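Local coordinates for protein putative glucoamylase (Bacteroides uniformis, PDB 4GL3) that probably hydrolyses glycosidic bonds in glucose-containing carbohydrates, as glucoamylase-like enzymes do, at residues 303-306 against 311-314; 325-330 against 378-383; 363-366 against 371-374. All blocks are in the same frame, centred on the assembly; numbering follows the deposited sequence.

Interaction 1: residues 303-306 against 311-314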
loop_
_atom_site.group_PDB
_atom_site.type_symbol
_atom_site.label_atom_id
_atom_site.label_comp_id
_atom_site.label_asym_id
_atom_site.label_seq_id
_atom_site.Cartn_x
_atom_site.Cartn_y
_atom_site.Cartn_z
ATOM N N LEU A 303 -6.201 6.711 -12.641
ATOM C CA LEU A 303 -7.259 5.708 -12.444
ATOM C C LEU A 303 -6.779 4.530 -11.574
ATOM O O LEU A 303 -5.765 3.873 -11.865
ATOM C CB LEU A 303 -7.732 5.184 -13.808
ATOM C CG LEU A 303 -8.287 6.202 -14.809
ATOM C CD1 LEU A 303 -8.555 5.526 -16.152
ATOM C CD2 LEU A 303 -9.529 6.891 -14.256
ATOM N N THR A 304 -7.519 4.286 -10.492
ATOM C CA THR A 304 -7.273 3.175 -9.594
ATOM C C THR A 304 -8.578 2.807 -8.841
ATOM O O THR A 304 -9.603 3.496 -8.957
ATOM C CB THR A 304 -6.150 3.528 -8.624
ATOM O OG1 THR A 304 -5.684 2.351 -7.978
ATOM C CG2 THR A 304 -6.601 4.565 -7.545
ATOM N N ALA A 305 -8.524 1.721 -8.078
ATOM C CA ALA A 305 -9.653 1.279 -7.249
ATOM C C ALA A 305 -10.024 2.331 -6.209
ATOM O O ALA A 305 -9.150 2.842 -5.480
ATOM C CB ALA A 305 -9.355 -0.076 -6.547
ATOM N N SER A 306 -11.316 2.607 -6.106
ATOM C CA SER A 306 -11.802 3.559 -5.121
ATOM C C SER A 306 -13.324 3.581 -5.077
ATOM O O SER A 306 -13.982 2.942 -5.903
ATOM C CB SER A 306 -11.292 4.955 -5.513
ATOM O OG SER A 306 -11.933 5.438 -6.673
ATOM N N GLY A 311 -20.741 3.366 -7.038
ATOM C CA GLY A 311 -20.247 2.343 -6.129
ATOM C C GLY A 311 -18.758 2.107 -6.326
ATOM O O GLY A 311 -18.148 2.649 -7.256
ATOM N N TYR A 312 -18.188 1.268 -5.460
ATOM C CA TYR A 312 -16.759 1.001 -5.445
ATOM C C TYR A 312 -16.415 0.156 -6.652
ATOM O O TYR A 312 -17.175 -0.708 -7.018
ATOM C CB TYR A 312 -16.353 0.318 -4.142
ATOM C CG TYR A 312 -14.867 0.107 -3.948
ATOM C CD1 TYR A 312 -14.216 -1.000 -4.495
ATOM C CD2 TYR A 312 -14.112 0.994 -3.176
ATOM C CE1 TYR A 312 -12.862 -1.172 -4.318
ATOM C CE2 TYR A 312 -12.757 0.826 -2.994
ATOM C CZ TYR A 312 -12.127 -0.258 -3.560
ATOM O OH TYR A 312 -10.760 -0.437 -3.340
ATOM N N SER A 313 -15.303 0.454 -7.308
ATOM C CA SER A 313 -14.829 -0.366 -8.416
ATOM C C SER A 313 -13.328 -0.190 -8.660
ATOM O O SER A 313 -12.763 0.846 -8.302
ATOM C CB SER A 313 -15.613 -0.035 -9.680
ATOM O OG SER A 313 -15.401 -1.035 -10.658
ATOM N N ALA A 314 -12.696 -1.208 -9.259
ATOM C CA ALA A 314 -11.252 -1.217 -9.533
ATOM C C ALA A 314 -10.980 -0.477 -10.862
ATOM O O ALA A 314 -10.691 -1.075 -11.924
ATOM C CB ALA A 314 -10.709 -2.654 -9.522
HETATM O O HOH W 1 -9.295 1.573 -2.806
#

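Interaction 2: residues 325-330 against 378-383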
loop_
_atom_site.group_PDB
_atom_site.type_symbol
_atom_site.label_atom_id
_atom_site.label_comp_id
_atom_site.label_asym_id
_atom_site.label_seq_id
_atom_site.Cartn_x
_atom_site.Cartn_y
_atom_site.Cartn_z
ATOM N N THR A 325 -9.273 9.335 -9.193
ATOM C CA THR A 325 -9.031 9.007 -7.832
ATOM C C THR A 325 -7.634 9.589 -7.431
ATOM O O THR A 325 -6.587 9.125 -7.937
ATOM C CB THR A 325 -8.999 7.473 -7.665
ATOM O OG1 THR A 325 -10.252 6.884 -8.059
ATOM C CG2 THR A 325 -8.621 7.120 -6.261
ATOM N N PRO A 326 -7.612 10.607 -6.529
ATOM C CA PRO A 326 -6.367 11.322 -6.247
ATOM C C PRO A 326 -5.181 10.473 -5.829
ATOM O O PRO A 326 -4.057 10.818 -6.204
ATOM C CB PRO A 326 -6.773 12.287 -5.124
ATOM C CG PRO A 326 -8.171 12.666 -5.507
ATOM C CD PRO A 326 -8.769 11.340 -5.969
ATOM N N THR A 327 -5.402 9.379 -5.087
ATOM C CA THR A 327 -4.286 8.551 -4.689
ATOM C C THR A 327 -3.499 7.970 -5.860
ATOM O O THR A 327 -2.325 7.694 -5.679
ATOM C CB THR A 327 -4.675 7.446 -3.696
ATOM O OG1 THR A 327 -3.482 6.902 -3.105
ATOM C CG2 THR A 327 -5.475 6.314 -4.382
ATOM N N ALA A 328 -4.114 7.825 -7.045
ATOM C CA ALA A 328 -3.425 7.318 -8.258
ATOM C C ALA A 328 -2.235 8.221 -8.624
ATOM O O ALA A 328 -1.075 7.787 -8.528
ATOM C CB ALA A 328 -4.394 7.173 -9.461
ATOM N N ALA A 329 -2.512 9.460 -9.019
ATOM C CA ALA A 329 -1.442 10.384 -9.415
ATOM C C ALA A 329 -0.519 10.730 -8.233
ATOM O O ALA A 329 0.704 10.749 -8.374
ATOM C CB ALA A 329 -2.006 11.669 -10.035
ATOM N N LEU A 330 -1.098 11.000 -7.076
ATOM C CA LEU A 330 -0.338 11.568 -5.976
ATOM C C LEU A 330 0.678 10.560 -5.481
ATOM O O LEU A 330 1.857 10.897 -5.264
ATOM C CB LEU A 330 -1.262 12.035 -4.854
ATOM C CG LEU A 330 -2.259 13.167 -5.202
ATOM C CD1 LEU A 330 -2.924 13.703 -3.954
ATOM C CD2 LEU A 330 -1.578 14.263 -5.966
ATOM N N ALA A 378 -8.469 4.397 4.326
ATOM C CA ALA A 378 -7.084 4.121 4.760
ATOM C C ALA A 378 -6.172 3.751 3.607
ATOM O O ALA A 378 -5.016 4.198 3.546
ATOM C CB ALA A 378 -7.024 2.987 5.797
ATOM N N ILE A 379 -6.625 2.842 2.753
ATOM C CA ILE A 379 -5.711 2.291 1.739
ATOM C C ILE A 379 -5.417 3.284 0.592
ATOM O O ILE A 379 -4.487 3.084 -0.136
ATOM C CB ILE A 379 -6.181 0.912 1.170
ATOM C CG1 ILE A 379 -7.537 1.046 0.465
ATOM C CG2 ILE A 379 -6.163 -0.177 2.287
ATOM C CD1 ILE A 379 -8.172 -0.274 -0.035
ATOM N N ASP A 380 -6.216 4.332 0.452
ATOM C CA ASP A 380 -5.959 5.422 -0.514
ATOM C C ASP A 380 -5.154 6.593 0.132
ATOM O O ASP A 380 -4.269 7.177 -0.508
ATOM C CB ASP A 380 -7.293 5.891 -1.094
ATOM C CG ASP A 380 -8.006 4.771 -1.969
ATOM O OD1 ASP A 380 -7.339 3.828 -2.435
ATOM O OD2 ASP A 380 -9.230 4.882 -2.247
ATOM N N GLN A 381 -5.402 6.870 1.417
ATOM C CA GLN A 381 -4.713 7.939 2.139
ATOM C C GLN A 381 -3.265 7.587 2.524
ATOM O O GLN A 381 -2.374 8.426 2.462
ATOM C CB GLN A 381 -5.503 8.359 3.387
ATOM C CG GLN A 381 -6.866 9.009 3.108
ATOM C CD GLN A 381 -6.841 10.158 2.097
ATOM O OE1 GLN A 381 -6.821 9.952 0.864
ATOM N NE2 GLN A 381 -6.994 11.338 2.590
ATOM N N GLY A 382 -3.025 6.337 2.919
ATOM C CA GLY A 382 -1.718 5.947 3.364
ATOM C C GLY A 382 -0.620 6.202 2.347
ATOM O O GLY A 382 0.424 6.791 2.689
ATOM N N PRO A 383 -0.830 5.732 1.106
ATOM C CA PRO A 383 0.224 5.894 0.086
ATOM C C PRO A 383 0.508 7.348 -0.280
ATOM O O PRO A 383 1.629 7.658 -0.691
ATOM C CB PRO A 383 -0.308 5.086 -1.132
ATOM C CG PRO A 383 -1.263 4.064 -0.524
ATOM C CD PRO A 383 -1.899 4.798 0.653
#

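Interaction 3: residues 363-366 against 371-374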
loop_
_atom_site.group_PDB
_atom_site.type_symbol
_atom_site.label_atom_id
_atom_site.label_comp_id
_atom_site.label_asym_id
_atom_site.label_seq_id
_atom_site.Cartn_x
_atom_site.Cartn_y
_atom_site.Cartn_z
ATOM N N ASP A 363 -11.820 10.771 -1.453
ATOM C CA ASP A 363 -11.358 9.555 -2.104
ATOM C C ASP A 363 -11.313 9.577 -3.619
ATOM O O ASP A 363 -10.438 8.940 -4.209
ATOM C CB ASP A 363 -12.225 8.389 -1.699
ATOM C CG ASP A 363 -11.560 7.064 -1.987
ATOM O OD1 ASP A 363 -10.370 6.877 -1.582
ATOM O OD2 ASP A 363 -12.243 6.194 -2.565
ATOM N N ALA A 364 -12.278 10.255 -4.230
ATOM C CA ALA A 364 -12.485 10.204 -5.671
ATOM C C ALA A 364 -13.511 11.243 -6.078
ATOM O O ALA A 364 -14.258 11.794 -5.239
ATOM C CB ALA A 364 -12.941 8.798 -6.124
ATOM N N PHE A 365 -13.560 11.489 -7.373
ATOM C CA PHE A 365 -14.530 12.406 -7.955
ATOM C C PHE A 365 -14.819 12.047 -9.404
ATOM O O PHE A 365 -14.036 11.356 -10.078
ATOM C CB PHE A 365 -14.094 13.903 -7.859
ATOM C CG PHE A 365 -12.834 14.223 -8.632
ATOM C CD1 PHE A 365 -11.571 13.996 -8.074
ATOM C CD2 PHE A 365 -12.904 14.734 -9.927
ATOM C CE1 PHE A 365 -10.419 14.291 -8.791
ATOM C CE2 PHE A 365 -11.760 14.989 -10.643
ATOM C CZ PHE A 365 -10.514 14.759 -10.086
ATOM N N ASN A 366 -15.969 12.518 -9.860
ATOM C CA ASN A 366 -16.439 12.329 -11.235
ATOM C C ASN A 366 -16.995 13.648 -11.734
ATOM O O ASN A 366 -18.137 14.009 -11.415
ATOM C CB ASN A 366 -17.512 11.242 -11.286
ATOM C CG ASN A 366 -18.013 10.959 -12.702
ATOM O OD1 ASN A 366 -18.097 11.859 -13.557
ATOM N ND2 ASN A 366 -18.349 9.694 -12.957
ATOM N N TRP A 371 -19.869 14.657 -9.146
ATOM C CA TRP A 371 -19.858 13.928 -7.893
ATOM C C TRP A 371 -18.477 13.973 -7.251
ATOM O O TRP A 371 -17.445 13.794 -7.912
ATOM C CB TRP A 371 -20.298 12.484 -8.156
ATOM C CG TRP A 371 -20.163 11.574 -6.989
ATOM C CD1 TRP A 371 -21.087 11.364 -6.018
ATOM C CD2 TRP A 371 -19.040 10.736 -6.672
ATOM N NE1 TRP A 371 -20.608 10.453 -5.106
ATOM C CE2 TRP A 371 -19.359 10.044 -5.490
ATOM C CE3 TRP A 371 -17.805 10.489 -7.288
ATOM C CZ2 TRP A 371 -18.474 9.162 -4.875
ATOM C CZ3 TRP A 371 -16.932 9.593 -6.690
ATOM C CH2 TRP A 371 -17.274 8.925 -5.492
ATOM N N PHE A 372 -18.463 14.215 -5.948
ATOM C CA PHE A 372 -17.247 14.148 -5.145
ATOM C C PHE A 372 -17.534 13.204 -3.971
ATOM O O PHE A 372 -18.550 13.351 -3.294
ATOM C CB PHE A 372 -16.889 15.552 -4.652
ATOM C CG PHE A 372 -16.441 16.475 -5.759
ATOM C CD1 PHE A 372 -17.355 17.077 -6.575
ATOM C CD2 PHE A 372 -15.083 16.673 -6.008
ATOM C CE1 PHE A 372 -16.937 17.883 -7.622
ATOM C CE2 PHE A 372 -14.650 17.459 -7.059
ATOM C CZ PHE A 372 -15.580 18.065 -7.861
ATOM N N ALA A 373 -16.656 12.224 -3.785
ATOM C CA ALA A 373 -16.769 11.238 -2.729
ATOM C C ALA A 373 -16.953 11.954 -1.373
ATOM O O ALA A 373 -16.296 12.959 -1.115
ATOM C CB ALA A 373 -15.527 10.392 -2.690
ATOM N N PRO A 374 -17.811 11.416 -0.504
ATOM C CA PRO A 374 -17.863 11.956 0.824
ATOM C C PRO A 374 -16.821 11.289 1.740
ATOM O O PRO A 374 -16.747 11.628 2.896
ATOM C CB PRO A 374 -19.292 11.587 1.282
ATOM C CG PRO A 374 -19.502 10.240 0.662
ATOM C CD PRO A 374 -18.799 10.321 -0.683
#

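Interaction 1: residues 303-306 against 311-314
Ser306 O is held by several groups of the facing segment. Ser313 N donates to it at 3.1 Å in a fairly straight bond (N-H...O 163°), Tyr312 CA presents a C-H to it at 3.4 Å, and the carbonyl oxygen lies over one face of the Tyr312 ring, offset toward the rim. The return bond runs from Ser306 N to Ser313 O, 3.2 Å, and Ser313 O also receives a C-H from Ala305 CA. These paired bonds make Ser306 and Ser313 the hydrogen-bonded pair of a short, irregular beta hairpin, strands 305-306 and 313-314. The Tyr312 side chain leaves with CG trans to N (chi1 -174°), which lays the ring over Ser306: CD2 comes 3.3 Å from Ser306 C and the hydroxyl meets Ala305 CB. That methyl lies between the Tyr312 hydroxyl and Ala314 CA, the latter 3.7 Å from Ala305 CB, a narrow place that suits a small side chain. A water donates to Ala305 O and is also hydrogen-bonded to Tyr312 OH, bridging the two. A bound Tris, probably from the crystallisation liquor, and a diethylene glycol lie by the ring; such molecules can mark a pocket. Gly311 has backbone angles at which a side chain would collide with the preceding carbonyl. On the other face of the hairpin, Ser306 OG bonds to Thr325 OG1, while Ser313 OG bonds to Asn319 ND2.

Interaction 2: residues 325-330 against 378-383
Thr327 OG1 donates to Asp380 O at 2.7 Å. The hydroxyl approaches in the carbonyl plane, on a lone pair, with a C=O...O angle of 131°. Beside this bond the threonine methyl packs against the aspartate: Thr327 CG2 rests 3.8 Å from Asp380 CB and 3.7 Å from Asp380 OD1. The two side chains cross at about a right angle, so the methyl brushes the flank of the aspartate. Threonine suits the position because its two branches divide the work. A chi1 of -166° turns OG1 away from its own N and out to the neighbouring backbone, while CG2 takes the crowded position between N and the carbonyl carbon. Pro383 CB, 4.2 Å from Thr327 OG1, adds a looser apolar neighbour.

This is a buried contact between two helices, joining the start of helix 326-331 to the first turns of helix 378-393, consistent with the alpha/alpha barrel of six-hairpin clan enzymes. A helix carbonyl here accepts a side-chain hydroxyl from the other helix. Separately, helix 378-393 kinks at Pro383, whose imide nitrogen carries no hydrogen. Gly382 just before it is apt, since a CB would be crowded by Pro383 CD.

Farther out, Thr327 OG1 is also bonded to Ser331 OG, one turn along its own helix, which steadies the hydroxyl. Pro326 fits the first turn, where a backbone N-H is not needed, and it packs on Phe347 and Phe361. On the aspartate side, Asp380 OD2 closely approaches Asp363 OD1.

Interaction 3: residues 363-366 against 371-374
Strands 365-366 and 371-372 run antiparallel as a beta hairpin, with Phe365 and Phe372 as a non-hydrogen-bonded pair (CA to CA 4.3 Å) and Asn366 and Trp371 as the hydrogen-bonded one. Asn366 N donates to Trp371 O at 2.8 Å, and Trp371 N returns a bond to Asn366 O at 2.9 Å. A third bond, Ala373 N to Ala364 O, continues the pairing beyond the strands. The Trp371 indole, swung opposite its own N by a chi1 of 172°, lies back across the facing strand. Its CZ3 meets Ala364 CB at 4.1 Å, CE3 comes 3.8 Å from Asn366 N at the ring edge, and Ala373 N sits over one face toward the rim. The small Ala364 suits its place because the indole passes so close. Phe365 and Phe372 lie side by side on the other face, planes 16° apart but slid so that the rings barely overlap; the closer touch is Phe365 CB on Phe372 CD2, 3.5 Å. Replacing Trp371 by an alanine would probably leave Ala364 CB without its apolar cover and open a gap over the strand bonds. Asn366 OD1 bonds to Glu369 N within the turn, and its ND2 to Asp309 OD1. Backbone bonds therefore set the pairing, while aromatic groups on each face are likely to shield those bonds from water.

Interactions 1 and 3 are both two-stranded hairpins, whereas interaction 2 joins two helices and is the nearest of the three to the centre of the chain. Interaction 1 is partly exposed, with its tyrosine beside bound small molecules; interaction 3 lies farthest out, yet most of its touching residues are buried. The hairpins depend on paired backbone bonds, the helix contact on one hydroxyl-to-carbonyl bond. Interaction 3 lies inside the chain loop that interaction 2 closes. Ser306 touches both neighbours, bonding Thr325 and packing on Asp363 and Ala364, while Asp363 and Asp380 bring interactions 2 and 3 together.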